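Local coordinates for hyaluronidase (Thermobaculum terrenum, PDB 5DIY), which probably removes O-linked N-acetylglucosamine from proteins as a family 84 glycoside hydrolase, and here holds that sugar in its TIM-barrel active site, at residues Y3-F13 with H248-M259. Sequence-based numbering, arbitrary orientation.
Sequences YFRYRGIIEGF and HTHVVGIYANPM. With NAG (2-acetamido-2-deoxy-beta-D-glucopyranose), chain E.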
ATOM      1  N   TYR C   3      -8.716 -20.105  11.444  1.00 42.63           N
ATOM      2  CA  TYR C   3      -7.604 -20.260  10.498  1.00 39.62           C
ATOM      3  C   TYR C   3      -6.361 -19.491  10.941  1.00 37.47           C
ATOM      4  O   TYR C   3      -5.255 -20.013  10.864  1.00 36.44           O
ATOM      5  CB  TYR C   3      -8.013 -19.801   9.099  1.00 39.64           C
ATOM      6  CG  TYR C   3      -9.001 -20.719   8.442  1.00 39.66           C
ATOM      7  CD1 TYR C   3      -8.573 -21.896   7.827  1.00 40.50           C
ATOM      8  CD2 TYR C   3     -10.361 -20.421   8.427  1.00 40.06           C
ATOM      9  CE1 TYR C   3      -9.473 -22.756   7.216  1.00 41.04           C
ATOM     10  CE2 TYR C   3     -11.273 -21.275   7.818  1.00 40.93           C
ATOM     11  CZ  TYR C   3     -10.819 -22.442   7.215  1.00 41.34           C
ATOM     12  OH  TYR C   3     -11.701 -23.297   6.602  1.00 43.53           O
ATOM     13  N   PHE C   4      -6.547 -18.247  11.381  1.00 35.56           N
ATOM     14  CA  PHE C   4      -5.449 -17.403  11.855  1.00 34.41           C
ATOM     15  C   PHE C   4      -5.693 -16.946  13.296  1.00 35.56           C
ATOM     16  O   PHE C   4      -6.742 -16.365  13.591  1.00 36.37           O
ATOM     17  CB  PHE C   4      -5.282 -16.184  10.942  1.00 33.25           C
ATOM     18  CG  PHE C   4      -4.761 -16.520   9.574  1.00 31.68           C
ATOM     19  CD1 PHE C   4      -3.400 -16.708   9.363  1.00 30.99           C
ATOM     20  CD2 PHE C   4      -5.630 -16.665   8.496  1.00 30.75           C
ATOM     21  CE1 PHE C   4      -2.913 -17.019   8.103  1.00 30.65           C
ATOM     22  CE2 PHE C   4      -5.150 -16.980   7.238  1.00 30.07           C
ATOM     23  CZ  PHE C   4      -3.790 -17.156   7.040  1.00 30.12           C
ATOM     24  N   ARG C   5      -4.718 -17.191  14.176  1.00 35.74           N
ATOM     25  CA  ARG C   5      -4.797 -16.753  15.575  1.00 36.95           C
ATOM     26  C   ARG C   5      -4.792 -15.223  15.678  1.00 35.58           C
ATOM     27  O   ARG C   5      -5.596 -14.648  16.413  1.00 34.04           O
ATOM     28  CB  ARG C   5      -3.639 -17.332  16.408  1.00 39.06           C
ATOM     29  CG  ARG C   5      -3.899 -17.328  17.909  1.00 42.49           C
ATOM     30  CD  ARG C   5      -2.614 -17.288  18.726  1.00 45.79           C
ATOM     31  NE  ARG C   5      -1.691 -18.376  18.391  1.00 48.76           N
ATOM     32  CZ  ARG C   5      -0.442 -18.497  18.854  1.00 49.86           C
ATOM     33  NH1 ARG C   5       0.077 -17.603  19.699  1.00 50.35           N
ATOM     34  NH2 ARG C   5       0.299 -19.536  18.466  1.00 49.88           N
ATOM     35  N   TYR C   6      -3.878 -14.580  14.952  1.00 35.07           N
ATOM     36  CA  TYR C   6      -3.797 -13.120  14.899  1.00 35.61           C
ATOM     37  C   TYR C   6      -4.307 -12.641  13.536  1.00 33.07           C
ATOM     38  O   TYR C   6      -3.770 -13.018  12.484  1.00 30.80           O
ATOM     39  CB  TYR C   6      -2.366 -12.635  15.167  1.00 38.94           C
ATOM     40  CG  TYR C   6      -1.792 -13.114  16.495  1.00 42.83           C
ATOM     41  CD1 TYR C   6      -2.447 -12.843  17.698  1.00 45.39           C
ATOM     42  CD2 TYR C   6      -0.589 -13.830  16.552  1.00 46.35           C
ATOM     43  CE1 TYR C   6      -1.932 -13.279  18.918  1.00 47.54           C
ATOM     44  CE2 TYR C   6      -0.065 -14.266  17.766  1.00 47.69           C
ATOM     45  CZ  TYR C   6      -0.741 -13.986  18.947  1.00 49.23           C
ATOM     46  OH  TYR C   6      -0.237 -14.411  20.160  1.00 52.96           O
ATOM     47  N   ARG C   7      -5.373 -11.843  13.579  1.00 30.02           N
ATOM     48  CA  ARG C   7      -6.029 -11.295  12.395  1.00 29.37           C
ATOM     49  C   ARG C   7      -6.005  -9.796  12.567  1.00 28.41           C
ATOM     50  O   ARG C   7      -6.939  -9.227  13.127  1.00 27.90           O
ATOM     51  CB  ARG C   7      -7.472 -11.802  12.323  1.00 29.37           C
ATOM     52  CG  ARG C   7      -7.578 -13.294  12.064  1.00 28.75           C
ATOM     53  CD  ARG C   7      -9.023 -13.741  11.958  1.00 29.08           C
ATOM     54  NE  ARG C   7      -9.811 -13.429  13.152  1.00 28.95           N
ATOM     55  CZ  ARG C   7      -9.758 -14.087  14.312  1.00 28.92           C
ATOM     56  NH1 ARG C   7      -8.928 -15.112  14.496  1.00 29.20           N
ATOM     57  NH2 ARG C   7     -10.542 -13.703  15.314  1.00 29.59           N
ATOM     58  N   GLY C   8      -4.931  -9.155  12.103  1.00 27.59           N
ATOM     59  CA  GLY C   8      -4.593  -7.824  12.587  1.00 27.49           C
ATOM     60  C   GLY C   8      -4.360  -6.686  11.618  1.00 26.80           C
ATOM     61  O   GLY C   8      -4.251  -6.873  10.405  1.00 27.51           O
ATOM     62  N   ILE C   9      -4.306  -5.491  12.197  1.00 25.28           N
ATOM     63  CA  ILE C   9      -3.831  -4.297  11.527  1.00 24.95           C
ATOM     64  C   ILE C   9      -2.593  -3.837  12.274  1.00 24.16           C
ATOM     65  O   ILE C   9      -2.613  -3.736  13.498  1.00 23.26           O
ATOM     66  CB  ILE C   9      -4.894  -3.174  11.531  1.00 25.54           C
ATOM     67  CG1 ILE C   9      -6.066  -3.576  10.624  1.00 26.33           C
ATOM     68  CG2 ILE C   9      -4.278  -1.855  11.067  1.00 25.24           C
ATOM     69  CD1 ILE C   9      -7.267  -2.659  10.698  1.00 26.91           C
ATOM     70  N   ILE C  10      -1.523  -3.558  11.534  1.00 23.81           N
ATOM     71  CA  ILE C  10      -0.341  -2.899  12.102  1.00 24.09           C
ATOM     72  C   ILE C  10      -0.288  -1.469  11.571  1.00 24.02           C
ATOM     73  O   ILE C  10      -0.114  -1.252  10.375  1.00 24.05           O
ATOM     74  CB  ILE C  10       0.995  -3.658  11.834  1.00 24.18           C
ATOM     75  CG1 ILE C  10       2.192  -2.835  12.348  1.00 24.73           C
ATOM     76  CG2 ILE C  10       1.198  -4.010  10.355  1.00 24.32           C
ATOM     77  CD1 ILE C  10       3.435  -3.658  12.605  1.00 24.83           C
ATOM     78  N   GLU C  11      -0.451  -0.488  12.455  1.00 24.30           N
ATOM     79  CA  GLU C  11      -0.196   0.897  12.072  1.00 24.44           C
ATOM     80  C   GLU C  11       1.319   1.078  12.105  1.00 24.24           C
ATOM     81  O   GLU C  11       1.864   1.545  13.095  1.00 23.13           O
ATOM     82  CB  GLU C  11      -0.915   1.894  12.990  1.00 25.01           C
ATOM     83  CG  GLU C  11      -0.743   3.335  12.514  1.00 25.47           C
ATOM     84  CD  GLU C  11      -1.480   4.369  13.346  1.00 26.25           C
ATOM     85  OE1 GLU C  11      -2.362   4.017  14.160  1.00 25.91           O
ATOM     86  OE2 GLU C  11      -1.160   5.570  13.179  1.00 27.28           O
ATOM     87  N   GLY C  12       1.975   0.675  11.016  1.00 24.61           N
ATOM     88  CA  GLY C  12       3.442   0.629  10.919  1.00 25.02           C
ATOM     89  C   GLY C  12       4.026   1.361   9.722  1.00 24.99           C
ATOM     90  O   GLY C  12       5.162   1.102   9.319  1.00 25.72           O
ATOM     91  N   PHE C  13       3.264   2.302   9.178  1.00 25.20           N
ATOM     92  CA  PHE C  13       3.647   3.003   7.949  1.00 25.38           C
ATOM     93  C   PHE C  13       4.423   4.277   8.268  1.00 25.65           C
ATOM     94  O   PHE C  13       4.438   4.727   9.412  1.00 25.43           O
ATOM     95  CB  PHE C  13       2.415   3.302   7.075  1.00 25.63           C
ATOM     96  CG  PHE C  13       1.293   3.998   7.802  1.00 26.05           C
ATOM     97  CD1 PHE C  13       1.381   5.347   8.124  1.00 26.46           C
ATOM     98  CD2 PHE C  13       0.157   3.295   8.186  1.00 26.17           C
ATOM     99  CE1 PHE C  13       0.361   5.978   8.813  1.00 26.80           C
ATOM    100  CE2 PHE C  13      -0.868   3.922   8.871  1.00 26.51           C
ATOM    101  CZ  PHE C  13      -0.765   5.263   9.186  1.00 26.77           C
ATOM    102  N   HIS C 248      -2.241 -20.334   6.174  1.00 34.15           N
ATOM    103  CA  HIS C 248      -2.530 -20.549   7.600  1.00 36.11           C
ATOM    104  C   HIS C 248      -1.808 -21.763   8.206  1.00 35.20           C
ATOM    105  O   HIS C 248      -1.465 -21.749   9.382  1.00 35.22           O
ATOM    106  CB  HIS C 248      -4.043 -20.621   7.866  1.00 36.52           C
ATOM    107  CG  HIS C 248      -4.735 -21.771   7.206  1.00 37.58           C
ATOM    108  ND1 HIS C 248      -4.780 -23.032   7.761  1.00 37.71           N
ATOM    109  CD2 HIS C 248      -5.441 -21.842   6.054  1.00 37.96           C
ATOM    110  CE1 HIS C 248      -5.470 -23.833   6.971  1.00 38.24           C
ATOM    111  NE2 HIS C 248      -5.883 -23.133   5.929  1.00 38.52           N
ATOM    112  N   THR C 249      -1.570 -22.790   7.392  1.00 35.51           N
ATOM    113  CA  THR C 249      -0.758 -23.950   7.796  1.00 35.31           C
ATOM    114  C   THR C 249       0.666 -23.576   8.249  1.00 33.83           C
ATOM    115  O   THR C 249       1.197 -24.203   9.160  1.00 33.79           O
ATOM    116  CB  THR C 249      -0.705 -24.994   6.653  1.00 34.92           C
ATOM    117  OG1 THR C 249      -2.037 -25.428   6.358  1.00 35.02           O
ATOM    118  CG2 THR C 249       0.146 -26.214   7.019  1.00 35.23           C
ATOM    119  N   HIS C 250       1.267 -22.556   7.637  1.00 32.89           N
ATOM    120  CA  HIS C 250       2.658 -22.166   7.933  1.00 32.87           C
ATOM    121  C   HIS C 250       2.827 -20.797   8.589  1.00 31.53           C
ATOM    122  O   HIS C 250       3.955 -20.392   8.874  1.00 30.66           O
ATOM    123  CB  HIS C 250       3.485 -22.238   6.646  1.00 34.27           C
ATOM    124  CG  HIS C 250       3.351 -23.548   5.941  1.00 35.65           C
ATOM    125  ND1 HIS C 250       2.499 -23.733   4.875  1.00 37.58           N
ATOM    126  CD2 HIS C 250       3.900 -24.758   6.198  1.00 36.64           C
ATOM    127  CE1 HIS C 250       2.554 -24.993   4.482  1.00 37.50           C
ATOM    128  NE2 HIS C 250       3.397 -25.636   5.269  1.00 37.57           N
ATOM    129  N   VAL C 251       1.718 -20.108   8.855  1.00 29.98           N
ATOM    130  CA  VAL C 251       1.745 -18.745   9.374  1.00 29.57           C
ATOM    131  C   VAL C 251       0.815 -18.658  10.587  1.00 28.63           C
ATOM    132  O   VAL C 251      -0.331 -19.094  10.528  1.00 29.14           O
ATOM    133  CB  VAL C 251       1.336 -17.750   8.262  1.00 30.97           C
ATOM    134  CG1 VAL C 251       1.118 -16.347   8.810  1.00 31.86           C
ATOM    135  CG2 VAL C 251       2.393 -17.730   7.158  1.00 30.59           C
ATOM    136  N   VAL C 252       1.328 -18.109  11.684  1.00 28.16           N
ATOM    137  CA  VAL C 252       0.556 -17.939  12.932  1.00 27.61           C
ATOM    138  C   VAL C 252      -0.471 -16.796  12.840  1.00 27.00           C
ATOM    139  O   VAL C 252      -1.506 -16.826  13.510  1.00 27.76           O
ATOM    140  CB  VAL C 252       1.498 -17.751  14.163  1.00 28.06           C
ATOM    141  CG1 VAL C 252       2.201 -16.402  14.136  1.00 28.89           C
ATOM    142  CG2 VAL C 252       0.739 -17.923  15.475  1.00 28.12           C
ATOM    143  N   GLY C 253      -0.181 -15.792  12.021  1.00 26.12           N
ATOM    144  CA  GLY C 253      -1.116 -14.697  11.790  1.00 24.96           C
ATOM    145  C   GLY C 253      -0.606 -13.700  10.768  1.00 24.41           C
ATOM    146  O   GLY C 253       0.536 -13.797  10.310  1.00 22.95           O
ATOM    147  N   ILE C 254      -1.468 -12.751  10.404  1.00 23.54           N
ATOM    148  CA  ILE C 254      -1.129 -11.717   9.433  1.00 23.48           C
ATOM    149  C   ILE C 254      -1.586 -10.373   9.965  1.00 22.89           C
ATOM    150  O   ILE C 254      -2.746 -10.222  10.344  1.00 23.23           O
ATOM    151  CB  ILE C 254      -1.777 -11.961   8.042  1.00 23.48           C
ATOM    152  CG1 ILE C 254      -1.561 -13.416   7.585  1.00 23.65           C
ATOM    153  CG2 ILE C 254      -1.227 -10.958   7.027  1.00 23.56           C
ATOM    154  CD1 ILE C 254      -2.087 -13.757   6.204  1.00 24.05           C
ATOM    155  N   TYR C 255      -0.665  -9.411   9.990  1.00 22.80           N
ATOM    156  CA  TYR C 255      -0.994  -8.005  10.218  1.00 23.33           C
ATOM    157  C   TYR C 255      -0.845  -7.218   8.907  1.00 22.76           C
ATOM    158  O   TYR C 255       0.219  -7.247   8.283  1.00 21.66           O
ATOM    159  CB  TYR C 255      -0.071  -7.403  11.279  1.00 23.50           C
ATOM    160  CG  TYR C 255      -0.296  -7.914  12.683  1.00 23.89           C
ATOM    161  CD1 TYR C 255       0.205  -9.155  13.080  1.00 24.25           C
ATOM    162  CD2 TYR C 255      -0.988  -7.148  13.623  1.00 24.11           C
ATOM    163  CE1 TYR C 255       0.016  -9.625  14.372  1.00 24.84           C
ATOM    164  CE2 TYR C 255      -1.185  -7.608  14.919  1.00 24.59           C
ATOM    165  CZ  TYR C 255      -0.678  -8.845  15.291  1.00 24.95           C
ATOM    166  OH  TYR C 255      -0.865  -9.304  16.571  1.00 24.89           O
ATOM    167  N   ALA C 256      -1.904  -6.512   8.512  1.00 22.94           N
ATOM    168  CA  ALA C 256      -1.876  -5.669   7.316  1.00 23.50           C
ATOM    169  C   ALA C 256      -1.408  -4.271   7.686  1.00 23.59           C
ATOM    170  O   ALA C 256      -1.973  -3.655   8.590  1.00 23.75           O
ATOM    171  CB  ALA C 256      -3.255  -5.604   6.681  1.00 23.61           C
ATOM    172  N   ASN C 257      -0.373  -3.779   7.007  1.00 23.69           N
ATOM    173  CA  ASN C 257       0.025  -2.376   7.118  1.00 24.40           C
ATOM    174  C   ASN C 257      -0.830  -1.524   6.153  1.00 25.25           C
ATOM    175  O   ASN C 257      -0.682  -1.645   4.930  1.00 25.30           O
ATOM    176  CB  ASN C 257       1.525  -2.199   6.825  1.00 24.19           C
ATOM    177  CG  ASN C 257       2.078  -0.871   7.330  1.00 24.36           C
ATOM    178  OD1 ASN C 257       1.410  -0.133   8.050  1.00 24.71           O
ATOM    179  ND2 ASN C 257       3.304  -0.562   6.955  1.00 24.49           N
ATOM    180  N   PRO C 258      -1.729  -0.674   6.692  1.00 25.39           N
ATOM    181  CA  PRO C 258      -2.661   0.067   5.843  1.00 25.22           C
ATOM    182  C   PRO C 258      -2.126   1.405   5.341  1.00 25.08           C
ATOM    183  O   PRO C 258      -0.981   1.768   5.606  1.00 25.05           O
ATOM    184  CB  PRO C 258      -3.856   0.281   6.774  1.00 25.74           C
ATOM    185  CG  PRO C 258      -3.238   0.396   8.127  1.00 25.92           C
ATOM    186  CD  PRO C 258      -1.936  -0.340   8.113  1.00 25.30           C
ATOM    187  N   MET C 259      -2.962   2.131   4.608  1.00 25.43           N
ATOM    188  CA  MET C 259      -2.608   3.470   4.144  1.00 25.11           C
ATOM    189  C   MET C 259      -2.754   4.475   5.278  1.00 25.39           C
ATOM    190  O   MET C 259      -3.543   4.270   6.211  1.00 25.40           O
ATOM    191  CB  MET C 259      -3.503   3.892   2.972  1.00 24.84           C
ATOM    192  CG  MET C 259      -3.412   2.980   1.756  1.00 24.85           C
ATOM    193  SD  MET C 259      -4.369   3.583   0.353  1.00 24.66           S
ATOM    194  CE  MET C 259      -5.996   3.003   0.805  1.00 24.26           C
TER
HETATM  195  C1  NAG E 101       9.220  -0.901   5.151  1.00 30.22           C
HETATM  196  C2  NAG E 101       8.785  -0.686   6.614  1.00 28.79           C
HETATM  197  C3  NAG E 101       7.349  -0.181   6.776  1.00 28.24           C
HETATM  198  C4  NAG E 101       6.901   0.560   5.527  1.00 27.66           C
HETATM  199  C5  NAG E 101       6.911  -0.414   4.360  1.00 28.46           C
HETATM  200  C6  NAG E 101       6.483   0.235   3.034  1.00 28.96           C
HETATM  201  C7  NAG E 101       8.476  -3.070   7.201  1.00 27.82           C
HETATM  202  C8  NAG E 101       8.865  -4.141   8.182  1.00 27.67           C
HETATM  203  N2  NAG E 101       9.026  -1.876   7.423  1.00 28.11           N
HETATM  204  O3  NAG E 101       7.285   0.678   7.920  1.00 27.75           O
HETATM  205  O4  NAG E 101       5.569   1.046   5.692  1.00 26.20           O
HETATM  206  O5  NAG E 101       8.161  -1.092   4.205  1.00 29.59           O
HETATM  207  O6  NAG E 101       7.254   1.400   2.732  1.00 28.75           O
HETATM  208  O7  NAG E 101       7.717  -3.298   6.267  1.00 27.28           O
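The amide of N257 takes over where the main-chain pairing with strand 6-11 ends: its OD1 accepts the N-H of G12 at 3.1 Å, from above the carbonyl plane. With CG anti to the backbone N (chi1 -162°), the amide reaches the inverse gamma turn centred on E11 while ND2 comes within 3.1 Å of O4 of the N-acetylglucosamine, whose O3 donates to G12 O. Asparagine suits the place, one amide giving the main chain an acceptor and setting an NH2 beside the sugar; replacing it by an alanine would probably leave the G12 N-H without this acceptor and O4 without its amide neighbour. The F13 ring is nearly parallel to that amide (planes 14° apart), with OD1 at its edge.

Behind the site the strands run parallel, with four main-chain bonds from Y6 O to I10 N. G8 fits because a CB would strike Y255 CD2, 3.8 Å from G8 CA; Y255 CE1 reaches Y6 CB (3.9 Å). At the far end H248 CB sits over the F4 face, and Y3 turns its edge onto the imidazole (planes at 66°).

This seam closes the eight-stranded barrel between strands 37-40 and 218-222, with helix 262-277 packed outside against F4, I254 and A256.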